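Local coordinates for protein fibrillarin-like rRNA/tRNA 2'-O-methyltransferase (Aeropyrum pernix, PDB 4DF3) that probably methylates ribose 2'-hydroxyls of rRNA and tRNA at guide-RNA-specified sites, using S-adenosyl-L-methionine as methyl donor, at residues E51-N56 / T91-S96. The protein carries 2 engineered substitutions. Residues are numbered along the deposited sequence; the frame is centred on the assembly and turned at random.
With SAM (S-adenosylmethionine), chain C.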
loop_
_atom_site.group_PDB
_atom_site.type_symbol
_atom_site.label_atom_id
_atom_site.label_comp_id
_atom_site.label_asym_id
_atom_site.label_seq_id
_atom_site.Cartn_x
_atom_site.Cartn_y
_atom_site.Cartn_z
ATOM N N GLU A 51 -4.964 14.652 14.940
ATOM C CA GLU A 51 -3.700 14.706 14.252
ATOM C C GLU A 51 -3.770 13.827 13.021
ATOM O O GLU A 51 -4.234 12.657 13.090
ATOM C CB GLU A 51 -2.600 14.115 15.120
ATOM C CG GLU A 51 -1.245 14.410 14.620
ATOM C CD GLU A 51 -0.165 14.066 15.609
ATOM O OE1 GLU A 51 0.098 14.835 16.569
ATOM O OE2 GLU A 51 0.452 13.018 15.376
ATOM N N TYR A 52 -3.262 14.396 11.930
ATOM C CA TYR A 52 -3.241 13.725 10.602
ATOM C C TYR A 52 -1.806 13.675 10.136
ATOM O O TYR A 52 -1.002 14.574 10.423
ATOM C CB TYR A 52 -4.099 14.517 9.570
ATOM C CG TYR A 52 -5.562 14.549 9.975
ATOM C CD1 TYR A 52 -6.432 13.611 9.528
ATOM C CD2 TYR A 52 -6.051 15.568 10.848
ATOM C CE1 TYR A 52 -7.814 13.609 9.934
ATOM C CE2 TYR A 52 -7.425 15.590 11.244
ATOM C CZ TYR A 52 -8.272 14.641 10.775
ATOM O OH TYR A 52 -9.574 14.667 11.157
ATOM N N ARG A 53 -1.502 12.664 9.331
ATOM C CA ARG A 53 -0.175 12.455 8.834
ATOM C C ARG A 53 -0.292 12.640 7.304
ATOM O O ARG A 53 -1.029 11.897 6.662
ATOM C CB ARG A 53 0.284 11.009 9.090
ATOM C CG ARG A 53 0.458 10.555 10.568
ATOM C CD ARG A 53 0.775 9.038 10.621
ATOM N NE ARG A 53 1.924 8.732 9.880
ATOM C CZ ARG A 53 2.037 7.775 8.969
ATOM N NH1 ARG A 53 1.050 6.908 8.695
ATOM N NH2 ARG A 53 3.204 7.634 8.424
ATOM N N GLU A 54 0.456 13.583 6.741
ATOM C CA GLU A 54 0.484 13.703 5.294
ATOM C C GLU A 54 0.893 12.360 4.619
ATOM O O GLU A 54 1.832 11.728 5.037
ATOM C CB GLU A 54 1.427 14.831 4.854
ATOM C CG GLU A 54 1.439 15.033 3.377
ATOM C CD GLU A 54 2.454 16.153 2.993
ATOM O OE1 GLU A 54 3.640 15.998 3.227
ATOM O OE2 GLU A 54 2.041 17.230 2.560
ATOM N N TRP A 55 0.139 11.961 3.599
ATOM C CA TRP A 55 0.420 10.792 2.857
ATOM C C TRP A 55 1.033 11.255 1.514
ATOM O O TRP A 55 0.321 11.523 0.545
ATOM C CB TRP A 55 -0.842 9.979 2.642
ATOM C CG TRP A 55 -0.597 8.549 2.135
ATOM C CD1 TRP A 55 0.599 7.955 1.917
ATOM C CD2 TRP A 55 -1.596 7.562 1.895
ATOM N NE1 TRP A 55 0.405 6.634 1.498
ATOM C CE2 TRP A 55 -0.934 6.385 1.469
ATOM C CE3 TRP A 55 -3.004 7.565 2.005
ATOM C CZ2 TRP A 55 -1.600 5.218 1.150
ATOM C CZ3 TRP A 55 -3.702 6.391 1.654
ATOM C CH2 TRP A 55 -2.989 5.230 1.209
ATOM N N ASN A 56 2.357 11.270 1.464
ATOM C CA ASN A 56 3.033 11.945 0.328
ATOM C C ASN A 56 3.127 10.956 -0.841
ATOM O O ASN A 56 3.785 9.933 -0.714
ATOM C CB ASN A 56 4.464 12.248 0.794
ATOM C CG ASN A 56 5.293 12.982 -0.267
ATOM O OD1 ASN A 56 4.827 13.247 -1.400
ATOM N ND2 ASN A 56 6.517 13.370 0.119
ATOM N N THR A 91 4.443 3.000 3.332
ATOM C CA THR A 91 3.070 2.847 2.861
ATOM C C THR A 91 2.286 2.057 3.922
ATOM O O THR A 91 1.083 2.320 4.154
ATOM C CB THR A 91 3.048 2.138 1.491
ATOM O OG1 THR A 91 3.774 2.960 0.526
ATOM C CG2 THR A 91 1.612 1.881 1.066
ATOM N N ALA A 92 2.938 1.057 4.536
ATOM C CA ALA A 92 2.201 0.273 5.556
ATOM C C ALA A 92 1.745 1.157 6.712
ATOM O O ALA A 92 0.724 0.874 7.331
ATOM C CB ALA A 92 3.043 -0.898 6.062
ATOM N N SER A 93 2.470 2.230 7.022
ATOM C CA SER A 93 2.038 3.021 8.183
ATOM C C SER A 93 0.686 3.677 7.884
ATOM O O SER A 93 -0.167 3.837 8.769
ATOM C CB SER A 93 3.079 4.126 8.565
ATOM O OG SER A 93 3.244 5.097 7.521
ATOM N N HIS A 94 0.514 4.136 6.650
ATOM C CA HIS A 94 -0.789 4.658 6.274
ATOM C C HIS A 94 -1.870 3.587 6.193
ATOM O O HIS A 94 -3.053 3.884 6.578
ATOM C CB HIS A 94 -0.693 5.481 4.952
ATOM C CG HIS A 94 0.173 6.705 5.103
ATOM N ND1 HIS A 94 -0.266 7.890 5.669
ATOM C CD2 HIS A 94 1.469 6.894 4.775
ATOM C CE1 HIS A 94 0.748 8.746 5.708
ATOM N NE2 HIS A 94 1.803 8.171 5.148
ATOM N N MET A 95 -1.530 2.390 5.742
ATOM C CA MET A 95 -2.529 1.288 5.790
ATOM C C MET A 95 -2.921 1.073 7.264
ATOM O O MET A 95 -4.112 0.937 7.586
ATOM C CB MET A 95 -1.982 -0.002 5.224
ATOM C CG MET A 95 -1.805 0.079 3.773
ATOM S SD MET A 95 -0.970 -1.446 3.302
ATOM C CE MET A 95 -0.975 -1.473 1.514
ATOM N N SER A 96 -1.926 1.097 8.155
ATOM C CA SER A 96 -2.150 0.895 9.608
ATOM C C SER A 96 -3.105 1.979 10.145
ATOM O O SER A 96 -4.063 1.632 10.868
ATOM C CB SER A 96 -0.789 0.878 10.374
ATOM O OG SER A 96 -0.957 1.159 11.748
HETATM N N SAM C . 6.341 -1.100 -0.238
HETATM C CA SAM C . 7.357 -0.154 0.308
HETATM C C SAM C . 6.661 1.199 0.476
HETATM O O SAM C . 5.744 1.548 -0.297
HETATM O OXT SAM C . 7.006 1.946 1.386
HETATM C CB SAM C . 8.592 0.022 -0.640
HETATM C CG SAM C . 9.080 -1.383 -0.948
HETATM S SD SAM C . 10.784 -1.523 -1.556
HETATM C CE SAM C . 10.316 -1.008 -3.228
HETATM C "C5'" SAM C . 10.920 -3.328 -1.830
HETATM C "C4'" SAM C . 11.302 -4.113 -0.571
HETATM O "O4'" SAM C . 11.062 -5.513 -0.701
HETATM C "C3'" SAM C . 12.754 -4.024 -0.123
HETATM O "O3'" SAM C . 12.702 -3.517 1.214
HETATM C "C2'" SAM C . 13.360 -5.426 -0.296
HETATM O "O2'" SAM C . 14.286 -5.742 0.720
HETATM C "C1'" SAM C . 12.134 -6.322 -0.183
HETATM N N9 SAM C . 12.175 -7.545 -1.008
HETATM C C8 SAM C . 12.700 -7.765 -2.287
HETATM N N7 SAM C . 12.486 -9.096 -2.621
HETATM C C5 SAM C . 11.861 -9.703 -1.601
HETATM C C6 SAM C . 11.400 -10.998 -1.433
HETATM N N6 SAM C . 11.551 -12.014 -2.368
HETATM N N1 SAM C . 10.762 -11.174 -0.213
HETATM C C2 SAM C . 10.548 -10.272 0.814
HETATM N N3 SAM C . 11.014 -8.985 0.612
HETATM C C4 SAM C . 11.668 -8.751 -0.557
#
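R53 of strand 50-54 and W55 just after it close on H94 of helix 90-99 where the short axes of strand 51-54 and helix 91-96 run roughly antiparallel (149°), 10.5 Å apart at closest. The imidazole of H94 is stacked between the guanidinium of R53 and the indole of W55. On one face the indole lies in an offset stack, the centroids of the W55 five-membered ring and the H94 imidazole 3.7 Å apart and the planes only 14° from parallel; the side chains run antiparallel to each other, so that W55 CB sits over the imidazole and H94 CB over the pyrrole ring of the indole, both as CH-pi contacts. On the opposite face the R53 guanidinium lies flat, its centre 3.9 Å from that of the imidazole, with NH1 above the middle of the ring. A bend at chi3 (58°) carries the guanidinium there. S93 OG, somewhat out of the guanidinium plane, accepts from both terminal nitrogens of R53, from NH2 at 2.7 Å and weakly from NH1. Salt bridges to E42 and D97 probably offset the buried charge, while T30 and Y40 bond the two imidazole nitrogens and so fix the ring's rotation. About one turn before H94, T91 OG1 donates to the carboxylate O of S-adenosylmethionine at 2.6 Å. This stack joins the N-terminal antiparallel sheet of fibrillarin to the cofactor-binding helix of its Rossmann-like methyltransferase fold.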